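Local structure of 3-oxo-tetronate kinase (Haemophilus influenzae, 1YZY) at residues A[170-175]-A[204-209]; A[269-274]-A[295-300]; A[81-86]-A[118-123]. The protein catalyses the ATP-dependent phosphorylation of 3-oxo-tetronate to 3-oxo-tetronate 4-phosphate, as a member of the four-carbon acid sugar kinase family. All coordinates share one frame; numbering follows the deposited sequence.

Contact 1: residues A[170-175]-A[204-209]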
ATOM      1  N   ALA A 170     -19.881  19.795 -14.552  1.00 15.64           N
ATOM      2  CA  ALA A 170     -20.549  21.087 -14.501  1.00 20.78           C
ATOM      3  C   ALA A 170     -21.088  21.427 -13.117  1.00 23.05           C
ATOM      4  O   ALA A 170     -21.156  22.602 -12.746  1.00 26.40           O
ATOM      5  CB  ALA A 170     -21.661  21.130 -15.529  1.00 19.03           C
ATOM      6  N   ASP A 171     -21.508  20.406 -12.375  1.00 20.77           N
ATOM      7  CA  ASP A 171     -22.030  20.603 -11.026  1.00 21.71           C
ATOM      8  C   ASP A 171     -20.961  20.561  -9.948  1.00 21.95           C
ATOM      9  O   ASP A 171     -21.117  21.174  -8.896  1.00 22.49           O
ATOM     10  CB  ASP A 171     -23.086  19.553 -10.697  1.00 23.96           C
ATOM     11  CG  ASP A 171     -24.361  19.750 -11.477  1.00 24.93           C
ATOM     12  OD1 ASP A 171     -25.124  20.672 -11.128  1.00 21.90           O
ATOM     13  OD2 ASP A 171     -24.606  18.978 -12.427  1.00 19.01           O
ATOM     14  N   VAL A 172     -19.915  19.773 -10.162  1.00 22.18           N
ATOM     15  CA  VAL A 172     -18.861  19.688  -9.159  1.00 18.24           C
ATOM     16  C   VAL A 172     -18.141  21.038  -9.079  1.00 19.63           C
ATOM     17  O   VAL A 172     -17.850  21.535  -7.987  1.00 15.41           O
ATOM     18  CB  VAL A 172     -17.830  18.544  -9.463  1.00 19.28           C
ATOM     19  CG1 VAL A 172     -16.908  18.342  -8.273  1.00  8.01           C
ATOM     20  CG2 VAL A 172     -18.540  17.247  -9.772  1.00 11.67           C
ATOM     21  N   ILE A 173     -17.874  21.642 -10.235  1.00 18.00           N
ATOM     22  CA  ILE A 173     -17.179  22.922 -10.250  1.00 20.50           C
ATOM     23  C   ILE A 173     -17.929  24.055  -9.551  1.00 20.96           C
ATOM     24  O   ILE A 173     -17.384  25.142  -9.378  1.00 22.93           O
ATOM     25  CB  ILE A 173     -16.769  23.344 -11.665  1.00 20.84           C
ATOM     26  CG1 ILE A 173     -18.000  23.540 -12.549  1.00 27.22           C
ATOM     27  CG2 ILE A 173     -15.823  22.316 -12.245  1.00 27.53           C
ATOM     28  CD1 ILE A 173     -17.663  23.965 -13.955  1.00 28.21           C
ATOM     29  N   LYS A 174     -19.161  23.793  -9.126  1.00 20.73           N
ATOM     30  CA  LYS A 174     -19.956  24.794  -8.424  1.00 21.08           C
ATOM     31  C   LYS A 174     -19.787  24.711  -6.911  1.00 22.10           C
ATOM     32  O   LYS A 174     -20.298  25.561  -6.178  1.00 21.78           O
ATOM     33  CB  LYS A 174     -21.434  24.684  -8.800  1.00 22.65           C
ATOM     34  CG  LYS A 174     -21.699  24.951 -10.272  1.00 23.93           C
ATOM     35  CD  LYS A 174     -23.184  25.000 -10.562  1.00 25.84           C
ATOM     36  CE  LYS A 174     -23.440  25.347 -12.021  1.00 29.61           C
ATOM     37  NZ  LYS A 174     -24.890  25.555 -12.296  1.00 37.74           N
ATOM     38  N   GLY A 175     -19.106  23.673  -6.432  1.00 20.01           N
ATOM     39  CA  GLY A 175     -18.886  23.569  -5.001  1.00 25.18           C
ATOM     40  C   GLY A 175     -19.469  22.395  -4.242  1.00 24.63           C
ATOM     41  O   GLY A 175     -20.240  21.607  -4.774  1.00 25.59           O
ATOM     42  N   LEU A 204     -11.699  16.701  -6.566  1.00 14.73           N
ATOM     43  CA  LEU A 204     -11.605  15.730  -5.463  1.00 16.32           C
ATOM     44  C   LEU A 204     -11.618  16.473  -4.143  1.00 13.49           C
ATOM     45  O   LEU A 204     -12.083  15.956  -3.118  1.00 11.88           O
ATOM     46  CB  LEU A 204     -10.334  14.875  -5.587  1.00 13.24           C
ATOM     47  CG  LEU A 204     -10.292  13.959  -6.810  1.00 13.98           C
ATOM     48  CD1 LEU A 204      -8.902  13.393  -6.982  1.00 13.16           C
ATOM     49  CD2 LEU A 204     -11.351  12.846  -6.681  1.00 15.15           C
ATOM     50  N   GLU A 205     -11.096  17.694  -4.188  1.00 13.68           N
ATOM     51  CA  GLU A 205     -11.046  18.581  -3.037  1.00 18.46           C
ATOM     52  C   GLU A 205     -12.482  19.007  -2.672  1.00 16.87           C
ATOM     53  O   GLU A 205     -12.829  19.145  -1.493  1.00 19.57           O
ATOM     54  CB  GLU A 205     -10.181  19.787  -3.406  1.00 24.30           C
ATOM     55  CG  GLU A 205      -9.830  20.738  -2.277  1.00 34.55           C
ATOM     56  CD  GLU A 205      -8.739  21.727  -2.679  1.00 41.88           C
ATOM     57  OE1 GLU A 205      -8.188  22.401  -1.783  1.00 48.12           O
ATOM     58  OE2 GLU A 205      -8.419  21.823  -3.887  1.00 43.43           O
ATOM     59  N   VAL A 206     -13.300  19.235  -3.697  1.00 19.06           N
ATOM     60  CA  VAL A 206     -14.705  19.611  -3.522  1.00 14.93           C
ATOM     61  C   VAL A 206     -15.477  18.419  -2.957  1.00 12.56           C
ATOM     62  O   VAL A 206     -16.238  18.560  -1.999  1.00 13.24           O
ATOM     63  CB  VAL A 206     -15.340  20.035  -4.881  1.00 20.51           C
ATOM     64  CG1 VAL A 206     -16.857  20.170  -4.752  1.00 16.59           C
ATOM     65  CG2 VAL A 206     -14.738  21.354  -5.357  1.00 17.32           C
ATOM     66  N   LEU A 207     -15.314  17.258  -3.595  1.00  9.86           N
ATOM     67  CA  LEU A 207     -15.973  16.023  -3.166  1.00 14.91           C
ATOM     68  C   LEU A 207     -15.596  15.694  -1.725  1.00 12.60           C
ATOM     69  O   LEU A 207     -16.459  15.378  -0.914  1.00 14.58           O
ATOM     70  CB  LEU A 207     -15.598  14.853  -4.087  1.00 15.60           C
ATOM     71  CG  LEU A 207     -16.315  13.523  -3.798  1.00 15.51           C
ATOM     72  CD1 LEU A 207     -17.821  13.735  -3.769  1.00 16.52           C
ATOM     73  CD2 LEU A 207     -15.956  12.487  -4.844  1.00 18.53           C
ATOM     74  N   ALA A 208     -14.304  15.782  -1.420  1.00 16.23           N
ATOM     75  CA  ALA A 208     -13.797  15.514  -0.074  1.00 19.67           C
ATOM     76  C   ALA A 208     -14.592  16.285   0.971  1.00 18.96           C
ATOM     77  O   ALA A 208     -14.922  15.758   2.040  1.00 22.35           O
ATOM     78  CB  ALA A 208     -12.328  15.890   0.015  1.00 17.11           C
ATOM     79  N   GLU A 209     -14.872  17.544   0.659  1.00 22.13           N
ATOM     80  CA  GLU A 209     -15.631  18.423   1.538  1.00 19.91           C
ATOM     81  C   GLU A 209     -17.101  18.007   1.571  1.00 16.14           C
ATOM     82  O   GLU A 209     -17.748  18.055   2.620  1.00 16.40           O
ATOM     83  CB  GLU A 209     -15.498  19.865   1.046  1.00 25.25           C
ATOM     84  CG  GLU A 209     -15.206  20.873   2.145  1.00 46.23           C
ATOM     85  CD  GLU A 209     -16.434  21.643   2.575  1.00 54.36           C
ATOM     86  OE1 GLU A 209     -16.854  22.554   1.824  1.00 58.23           O
ATOM     87  OE2 GLU A 209     -16.973  21.344   3.663  1.00 59.39           O
TER
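A glycine-containing turn between two helices of the sugar-binding N-terminal domain packs on one valine of helix 202-210: Val-206 faces Val-172 and Gly-175 across the contact. CG1 of Val-206 does most of the touching, 3.5 Å from atom C of Gly-175 and 3.6 Å from atom O of Val-172. With CG1 anti to the backbone N (chi1 169°), Val-206 sends this methyl over the backbone of the turn. Val-172 answers with its own CG1, 4.0 Å from CG1 of Val-206, and the two branched side chains meet at a slant. No hydrogen bond joins the segments; methyl groups pack on each other and on the backbone of the turn. The carbonyl O of Val-172 that Val-206 covers is nevertheless paired, since it accepts the amide of Gly-175 (N to O 2.9 Å) and so closes a type I turn. Helix 176-188 adds Val-179 against Val-206, while Gln-203 touches Val-172. A short turn thus links helix 169-172 to helix 176-188, and Gly-175, with its positive phi of 117°, is the first residue to leave helical angles and the N-cap of the helix that follows.

Contact 2: residues A[269-274]-A[295-300]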
ATOM      1  N   LYS A 269      30.300   3.044   0.557  1.00 41.42           N
ATOM      2  CA  LYS A 269      30.108   3.798   1.795  1.00 43.66           C
ATOM      3  C   LYS A 269      30.090   3.014   3.116  1.00 40.87           C
ATOM      4  O   LYS A 269      30.307   3.609   4.180  1.00 40.27           O
ATOM      5  CB  LYS A 269      28.805   4.612   1.711  1.00 45.02           C
ATOM      6  CG  LYS A 269      28.748   5.677   0.620  1.00 57.50           C
ATOM      7  CD  LYS A 269      29.725   6.811   0.890  1.00 57.95           C
ATOM      8  CE  LYS A 269      29.495   7.974  -0.060  1.00 61.99           C
ATOM      9  NZ  LYS A 269      29.597   7.574  -1.489  1.00 66.60           N
ATOM     10  N   ALA A 270      29.828   1.707   3.074  1.00 35.29           N
ATOM     11  CA  ALA A 270      29.734   0.935   4.318  1.00 31.45           C
ATOM     12  C   ALA A 270      30.193  -0.531   4.284  1.00 27.98           C
ATOM     13  O   ALA A 270      30.452  -1.094   3.216  1.00 24.89           O
ATOM     14  CB  ALA A 270      28.291   1.022   4.848  1.00 32.66           C
ATOM     15  N   PRO A 271      30.320  -1.165   5.469  1.00 24.66           N
ATOM     16  CA  PRO A 271      30.744  -2.569   5.550  1.00 26.41           C
ATOM     17  C   PRO A 271      29.791  -3.424   4.721  1.00 27.12           C
ATOM     18  O   PRO A 271      28.577  -3.330   4.879  1.00 28.60           O
ATOM     19  CB  PRO A 271      30.581  -2.885   7.036  1.00 20.17           C
ATOM     20  CG  PRO A 271      30.839  -1.578   7.686  1.00 23.99           C
ATOM     21  CD  PRO A 271      30.063  -0.630   6.820  1.00 20.28           C
ATOM     22  N   HIS A 272      30.331  -4.264   3.857  1.00 26.11           N
ATOM     23  CA  HIS A 272      29.491  -5.089   3.013  1.00 25.18           C
ATOM     24  C   HIS A 272      29.987  -6.521   2.942  1.00 30.62           C
ATOM     25  O   HIS A 272      31.178  -6.782   2.765  1.00 29.65           O
ATOM     26  CB  HIS A 272      29.417  -4.488   1.614  1.00 23.71           C
ATOM     27  CG  HIS A 272      30.753  -4.107   1.057  1.00 23.62           C
ATOM     28  ND1 HIS A 272      31.428  -2.977   1.463  1.00 27.09           N
ATOM     29  CD2 HIS A 272      31.544  -4.710   0.140  1.00 23.43           C
ATOM     30  CE1 HIS A 272      32.580  -2.900   0.820  1.00 24.52           C
ATOM     31  NE2 HIS A 272      32.676  -3.939   0.010  1.00 29.61           N
ATOM     32  N   PHE A 273      29.045  -7.446   3.037  1.00 30.12           N
ATOM     33  CA  PHE A 273      29.349  -8.859   2.991  1.00 28.29           C
ATOM     34  C   PHE A 273      28.422  -9.477   1.960  1.00 26.69           C
ATOM     35  O   PHE A 273      27.218  -9.554   2.181  1.00 32.37           O
ATOM     36  CB  PHE A 273      29.098  -9.473   4.373  1.00 26.64           C
ATOM     37  CG  PHE A 273      29.561 -10.897   4.507  1.00 24.36           C
ATOM     38  CD1 PHE A 273      29.045 -11.900   3.687  1.00 21.94           C
ATOM     39  CD2 PHE A 273      30.503 -11.241   5.464  1.00 22.11           C
ATOM     40  CE1 PHE A 273      29.459 -13.219   3.817  1.00 26.64           C
ATOM     41  CE2 PHE A 273      30.925 -12.563   5.606  1.00 21.58           C
ATOM     42  CZ  PHE A 273      30.401 -13.552   4.779  1.00 17.86           C
ATOM     43  N   GLN A 274      28.979  -9.901   0.834  1.00 25.89           N
ATOM     44  CA  GLN A 274      28.169 -10.520  -0.205  1.00 29.91           C
ATOM     45  C   GLN A 274      27.733 -11.934   0.180  1.00 31.34           C
ATOM     46  O   GLN A 274      28.567 -12.801   0.451  1.00 29.97           O
ATOM     47  CB  GLN A 274      28.921 -10.566  -1.529  1.00 26.76           C
ATOM     48  CG  GLN A 274      28.121 -11.248  -2.620  1.00 34.05           C
ATOM     49  CD  GLN A 274      28.852 -11.304  -3.933  1.00 35.20           C
ATOM     50  OE1 GLN A 274      30.006 -10.889  -4.035  1.00 41.73           O
ATOM     51  NE2 GLN A 274      28.191 -11.839  -4.953  1.00 41.43           N
ATOM     52  N   ILE A 295      27.080  -7.766  13.767  1.00 29.54           N
ATOM     53  CA  ILE A 295      27.194  -7.132  15.075  1.00 32.64           C
ATOM     54  C   ILE A 295      28.573  -6.531  15.363  1.00 31.88           C
ATOM     55  O   ILE A 295      28.691  -5.600  16.160  1.00 32.35           O
ATOM     56  CB  ILE A 295      26.780  -8.095  16.213  1.00 36.62           C
ATOM     57  CG1 ILE A 295      27.747  -9.278  16.306  1.00 42.58           C
ATOM     58  CG2 ILE A 295      25.373  -8.627  15.962  1.00 36.81           C
ATOM     59  CD1 ILE A 295      27.518 -10.165  17.522  1.00 40.21           C
ATOM     60  N   ALA A 296      29.606  -7.061  14.716  1.00 27.99           N
ATOM     61  CA  ALA A 296      30.966  -6.565  14.901  1.00 29.03           C
ATOM     62  C   ALA A 296      31.239  -5.359  14.014  1.00 29.36           C
ATOM     63  O   ALA A 296      32.312  -4.747  14.084  1.00 35.02           O
ATOM     64  CB  ALA A 296      31.969  -7.661  14.611  1.00 26.59           C
ATOM     65  N   ASN A 297      30.263  -5.025  13.179  1.00 28.81           N
ATOM     66  CA  ASN A 297      30.374  -3.888  12.276  1.00 30.02           C
ATOM     67  C   ASN A 297      29.174  -2.969  12.443  1.00 31.29           C
ATOM     68  O   ASN A 297      28.816  -2.235  11.521  1.00 32.62           O
ATOM     69  CB  ASN A 297      30.479  -4.360  10.826  1.00 27.94           C
ATOM     70  CG  ASN A 297      31.853  -4.898  10.484  1.00 26.40           C
ATOM     71  OD1 ASN A 297      32.845  -4.168  10.527  1.00 29.90           O
ATOM     72  ND2 ASN A 297      31.916  -6.169  10.103  1.00 21.21           N
ATOM     73  N   LEU A 298      28.551  -3.016  13.618  1.00 34.57           N
ATOM     74  CA  LEU A 298      27.389  -2.183  13.915  1.00 36.57           C
ATOM     75  C   LEU A 298      27.764  -0.788  14.398  1.00 38.05           C
ATOM     76  O   LEU A 298      26.892   0.016  14.734  1.00 41.50           O
ATOM     77  CB  LEU A 298      26.502  -2.846  14.971  1.00 33.85           C
ATOM     78  CG  LEU A 298      25.532  -3.933  14.525  1.00 37.21           C
ATOM     79  CD1 LEU A 298      24.724  -4.386  15.724  1.00 33.12           C
ATOM     80  CD2 LEU A 298      24.607  -3.409  13.432  1.00 38.44           C
ATOM     81  N   ASP A 299      29.058  -0.501  14.450  1.00 43.74           N
ATOM     82  CA  ASP A 299      29.508   0.798  14.921  1.00 47.39           C
ATOM     83  C   ASP A 299      30.063   1.739  13.860  1.00 45.21           C
ATOM     84  O   ASP A 299      30.549   2.818  14.190  1.00 46.73           O
ATOM     85  CB  ASP A 299      30.503   0.629  16.074  1.00 53.68           C
ATOM     86  CG  ASP A 299      29.850   0.054  17.320  1.00 61.43           C
ATOM     87  OD1 ASP A 299      29.393   0.847  18.174  1.00 68.40           O
ATOM     88  OD2 ASP A 299      29.775  -1.189  17.434  1.00 70.93           O
ATOM     89  N   SER A 300      30.029   1.327  12.597  1.00 42.86           N
ATOM     90  CA  SER A 300      30.504   2.191  11.520  1.00 45.96           C
ATOM     91  C   SER A 300      29.493   3.328  11.334  1.00 48.34           C
ATOM     92  O   SER A 300      28.402   3.302  11.916  1.00 51.32           O
ATOM     93  CB  SER A 300      30.659   1.404  10.213  1.00 48.47           C
ATOM     94  OG  SER A 300      32.009   1.023   9.995  1.00 57.19           O
TER
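Pro-271 presses its ring against Asn-297 and Ser-300, and the packing between the two segments is carried by these three residues. The more enclosed part is the meeting of the proline with the asparagine, where CB of Pro-271 lies 4.1 Å from CB of Asn-297. The asparagine therefore touches mainly through its aliphatic carbon. With CG anti to its own carbonyl carbon (chi1 -76°), its amide turns back toward the preceding helix, where ND2 donates a hydrogen bond to the carbonyl O of Trp-293. The side chain of Trp-293 packs on the proline as well. Trp-293 thus meets both Pro-271, by packing, and Asn-297, through its carbonyl O.

Pro-271 stands just before strand 272-274, the edge strand next to 305-307 in the nucleotide-binding C-terminal domain, whereas Asn-297 and Ser-300 belong to the loop that leads from helix 286-295 to that neighbouring strand. The contact thus sets the loop beside the start of the edge strand, and backbone hydrogen bonds of Pro-271 and Phe-273 with Met-305 tie the two strands together.

The solvent side is the CG-CD edge of the proline ring, which faces the exposed Ser-300. The shortest approach of the contact is nonetheless here, CG of Pro-271 lying 3.7 Å from OG of Ser-300. CD of Pro-271 is 4.0 Å from CB of Ser-300, so the serine side chain lies along this edge. No hydrogen bond crosses between the segments. A bond local to 269-274 runs from ND1 of His-272 to the carbonyl O of Ala-270 over 2.8 Å, nearly straight at 175°, and helps set the rotation of the imidazole.

Contact 3: residues A[81-86]-A[118-123]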
ATOM      1  N   TYR A  81     -10.506   0.580  -3.671  1.00 14.39           N
ATOM      2  CA  TYR A  81     -10.282  -0.341  -4.776  1.00 15.66           C
ATOM      3  C   TYR A  81      -9.329   0.277  -5.807  1.00 15.19           C
ATOM      4  O   TYR A  81      -8.773   1.348  -5.578  1.00 17.58           O
ATOM      5  CB  TYR A  81     -11.610  -0.783  -5.405  1.00 14.11           C
ATOM      6  CG  TYR A  81     -12.625   0.321  -5.586  1.00 17.85           C
ATOM      7  CD1 TYR A  81     -12.444   1.313  -6.550  1.00 15.03           C
ATOM      8  CD2 TYR A  81     -13.773   0.369  -4.803  1.00 17.62           C
ATOM      9  CE1 TYR A  81     -13.383   2.324  -6.728  1.00 18.28           C
ATOM     10  CE2 TYR A  81     -14.718   1.373  -4.971  1.00 14.63           C
ATOM     11  CZ  TYR A  81     -14.517   2.349  -5.941  1.00 18.67           C
ATOM     12  OH  TYR A  81     -15.462   3.334  -6.137  1.00 20.19           O
ATOM     13  N   CYS A  82      -9.109  -0.401  -6.926  1.00 12.93           N
ATOM     14  CA  CYS A  82      -8.177   0.110  -7.924  1.00 16.08           C
ATOM     15  C   CYS A  82      -8.718   1.317  -8.697  1.00 14.92           C
ATOM     16  O   CYS A  82      -9.938   1.464  -8.868  1.00 13.89           O
ATOM     17  CB  CYS A  82      -7.768  -1.006  -8.887  1.00  6.22           C
ATOM     18  SG  CYS A  82      -6.276  -0.684  -9.874  1.00 19.49           S
ATOM     19  N   SER A  83      -7.806   2.176  -9.151  1.00 14.83           N
ATOM     20  CA  SER A  83      -8.181   3.367  -9.910  1.00 15.59           C
ATOM     21  C   SER A  83      -8.729   3.045 -11.315  1.00 19.18           C
ATOM     22  O   SER A  83      -9.284   3.919 -11.990  1.00 17.77           O
ATOM     23  CB  SER A  83      -7.010   4.356  -9.978  1.00 16.16           C
ATOM     24  OG  SER A  83      -5.908   3.848 -10.718  1.00 19.96           O
ATOM     25  N   THR A  84      -8.574   1.794 -11.749  1.00 17.71           N
ATOM     26  CA  THR A  84      -9.091   1.358 -13.048  1.00 15.51           C
ATOM     27  C   THR A  84     -10.376   0.542 -12.861  1.00 17.17           C
ATOM     28  O   THR A  84     -10.859  -0.118 -13.785  1.00 18.46           O
ATOM     29  CB  THR A  84      -8.047   0.584 -13.877  1.00 19.56           C
ATOM     30  OG1 THR A  84      -7.184  -0.158 -13.012  1.00 18.44           O
ATOM     31  CG2 THR A  84      -7.207   1.544 -14.686  1.00 24.38           C
ATOM     32  N   PHE A  85     -10.923   0.620 -11.647  1.00 14.55           N
ATOM     33  CA  PHE A  85     -12.169  -0.042 -11.272  1.00 19.69           C
ATOM     34  C   PHE A  85     -12.163  -1.564 -11.463  1.00 15.89           C
ATOM     35  O   PHE A  85     -13.221  -2.170 -11.625  1.00 18.98           O
ATOM     36  CB  PHE A  85     -13.337   0.604 -12.048  1.00 15.01           C
ATOM     37  CG  PHE A  85     -14.631   0.647 -11.285  1.00 12.95           C
ATOM     38  CD1 PHE A  85     -14.769   1.467 -10.169  1.00 10.96           C
ATOM     39  CD2 PHE A  85     -15.721  -0.120 -11.687  1.00 10.78           C
ATOM     40  CE1 PHE A  85     -15.972   1.522  -9.468  1.00 12.30           C
ATOM     41  CE2 PHE A  85     -16.934  -0.070 -10.982  1.00 14.36           C
ATOM     42  CZ  PHE A  85     -17.053   0.751  -9.877  1.00 10.69           C
ATOM     43  N   ASP A  86     -10.981  -2.176 -11.369  1.00 17.66           N
ATOM     44  CA  ASP A  86     -10.800  -3.630 -11.541  1.00 20.24           C
ATOM     45  C   ASP A  86     -11.902  -4.481 -10.923  1.00 18.66           C
ATOM     46  O   ASP A  86     -12.045  -4.524  -9.699  1.00 19.22           O
ATOM     47  CB  ASP A  86      -9.445  -4.071 -10.981  1.00 10.34           C
ATOM     48  CG  ASP A  86      -8.290  -3.373 -11.655  1.00 13.70           C
ATOM     49  OD1 ASP A  86      -8.344  -2.133 -11.749  1.00 17.28           O
ATOM     50  OD2 ASP A  86      -7.338  -4.052 -12.099  1.00 15.42           O
ATOM     51  N   ASN A 118      -2.546  12.015 -11.556  1.00 23.07           N
ATOM     52  CA  ASN A 118      -1.903  10.752 -11.872  1.00 22.65           C
ATOM     53  C   ASN A 118      -2.577  10.017 -13.028  1.00 20.30           C
ATOM     54  O   ASN A 118      -2.584   8.789 -13.088  1.00 23.27           O
ATOM     55  CB  ASN A 118      -1.797   9.880 -10.619  1.00 26.53           C
ATOM     56  CG  ASN A 118      -0.761  10.414  -9.633  1.00 35.07           C
ATOM     57  OD1 ASN A 118       0.211  11.072 -10.026  1.00 43.69           O
ATOM     58  ND2 ASN A 118      -0.960  10.133  -8.350  1.00 42.54           N
ATOM     59  N   GLY A 119      -3.149  10.789 -13.945  1.00 15.52           N
ATOM     60  CA  GLY A 119      -3.783  10.228 -15.123  1.00 13.71           C
ATOM     61  C   GLY A 119      -5.053   9.416 -14.990  1.00 17.40           C
ATOM     62  O   GLY A 119      -5.350   8.610 -15.866  1.00 16.24           O
ATOM     63  N   ARG A 120      -5.793   9.597 -13.906  1.00 17.07           N
ATOM     64  CA  ARG A 120      -7.046   8.872 -13.724  1.00 12.40           C
ATOM     65  C   ARG A 120      -8.155   9.908 -13.646  1.00 19.44           C
ATOM     66  O   ARG A 120      -8.395  10.504 -12.591  1.00 16.10           O
ATOM     67  CB  ARG A 120      -7.012   8.023 -12.446  1.00 16.42           C
ATOM     68  CG  ARG A 120      -6.017   6.863 -12.481  1.00 24.25           C
ATOM     69  CD  ARG A 120      -6.390   5.844 -13.548  1.00 16.78           C
ATOM     70  NE  ARG A 120      -5.457   4.723 -13.608  1.00 22.32           N
ATOM     71  CZ  ARG A 120      -4.356   4.697 -14.354  1.00 25.71           C
ATOM     72  NH1 ARG A 120      -4.029   5.734 -15.113  1.00 26.98           N
ATOM     73  NH2 ARG A 120      -3.588   3.618 -14.354  1.00 32.43           N
ATOM     74  N   THR A 121      -8.811  10.143 -14.775  1.00 13.63           N
ATOM     75  CA  THR A 121      -9.883  11.129 -14.850  1.00 13.10           C
ATOM     76  C   THR A 121     -11.255  10.546 -15.179  1.00 16.78           C
ATOM     77  O   THR A 121     -11.369   9.516 -15.844  1.00 16.11           O
ATOM     78  CB  THR A 121      -9.530  12.228 -15.863  1.00 12.03           C
ATOM     79  OG1 THR A 121      -9.113  11.636 -17.097  1.00 11.28           O
ATOM     80  CG2 THR A 121      -8.392  13.091 -15.332  1.00 10.11           C
ATOM     81  N   ILE A 122     -12.297  11.195 -14.671  1.00 14.67           N
ATOM     82  CA  ILE A 122     -13.674  10.758 -14.899  1.00 18.02           C
ATOM     83  C   ILE A 122     -14.513  11.879 -15.507  1.00 17.21           C
ATOM     84  O   ILE A 122     -14.784  12.875 -14.833  1.00 21.07           O
ATOM     85  CB  ILE A 122     -14.377  10.372 -13.564  1.00 12.00           C
ATOM     86  CG1 ILE A 122     -13.661   9.222 -12.853  1.00 10.82           C
ATOM     87  CG2 ILE A 122     -15.846  10.024 -13.803  1.00 10.68           C
ATOM     88  CD1 ILE A 122     -14.215   8.981 -11.463  1.00 16.78           C
ATOM     89  N   PHE A 123     -14.894  11.751 -16.774  1.00 19.94           N
ATOM     90  CA  PHE A 123     -15.757  12.762 -17.381  1.00 20.68           C
ATOM     91  C   PHE A 123     -17.040  12.118 -17.902  1.00 21.04           C
ATOM     92  O   PHE A 123     -17.004  11.220 -18.748  1.00 21.07           O
ATOM     93  CB  PHE A 123     -15.064  13.551 -18.496  1.00 19.53           C
ATOM     94  CG  PHE A 123     -15.910  14.683 -19.041  1.00 18.83           C
ATOM     95  CD1 PHE A 123     -16.242  15.771 -18.232  1.00 16.52           C
ATOM     96  CD2 PHE A 123     -16.424  14.631 -20.337  1.00 15.97           C
ATOM     97  CE1 PHE A 123     -17.081  16.791 -18.702  1.00 14.81           C
ATOM     98  CE2 PHE A 123     -17.260  15.642 -20.813  1.00 21.45           C
ATOM     99  CZ  PHE A 123     -17.591  16.723 -19.992  1.00 19.38           C
TER
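Arg-120, at the start of strand 120-123, reaches across to Ser-83 and Thr-84 in the loop that follows strand 77-80. The arginine chain bends at chi2 (-64°), and its methylenes lie along the serine, with CG of Arg-120 3.7 Å from CB of Ser-83. Farther along the chain, NE of Arg-120 comes to 3.1 Å from OG of Ser-83. This hydrogen bond is weak, because its N-H...O angle is only 127°. Ser-83 meets it by turning OG into the space between its backbone N and carbonyl carbon, at chi1 66°. On the neighbouring residue, the methyl CG2 of Thr-84 comes obliquely to the guanidinium, 3.8 Å from NE of Arg-120.

The other branch of Thr-84 is used within its own loop: OG1 of Thr-84 donates to OD1 of Asp-86 at 2.6 Å, on the syn lone pair of the carboxylate. A second tie holds the arginine on its own segment, where NH1 of Arg-120 donates to O of Gly-119 at 3.3 Å. That oxygen lies in the guanidinium plane, although the donor stands above the carbonyl plane. Val-129 of the adjacent strand packs on both Thr-84 and Arg-120.

The chemistry implies a mixed contact: methylenes and a methyl in van der Waals contact, plus one weak, bent hydrogen bond, with the guanidinium's orientation set partly by its own backbone.

Along the chain the order is contact 3, contact 1, contact 2, each closing before the next opens. Contacts 1 and 3 both belong to the sugar-binding N-terminal domain, with centres 17 Å apart and nearest atoms about 6 Å apart; they do not touch. Contact 3 joins a loop to strand 120-123 of a small antiparallel sheet, whereas contact 1 joins helix 169-172 and the turn after it to helix 202-210. Contact 2 lies in the nucleotide-binding C-terminal domain, across the chain's centre, its own centre 54 Å from that of contact 1 and 45 Å from that of contact 3. The three therefore sample local packing in both domains of the kinase, away from the ATP-binding residues inferred by similarity.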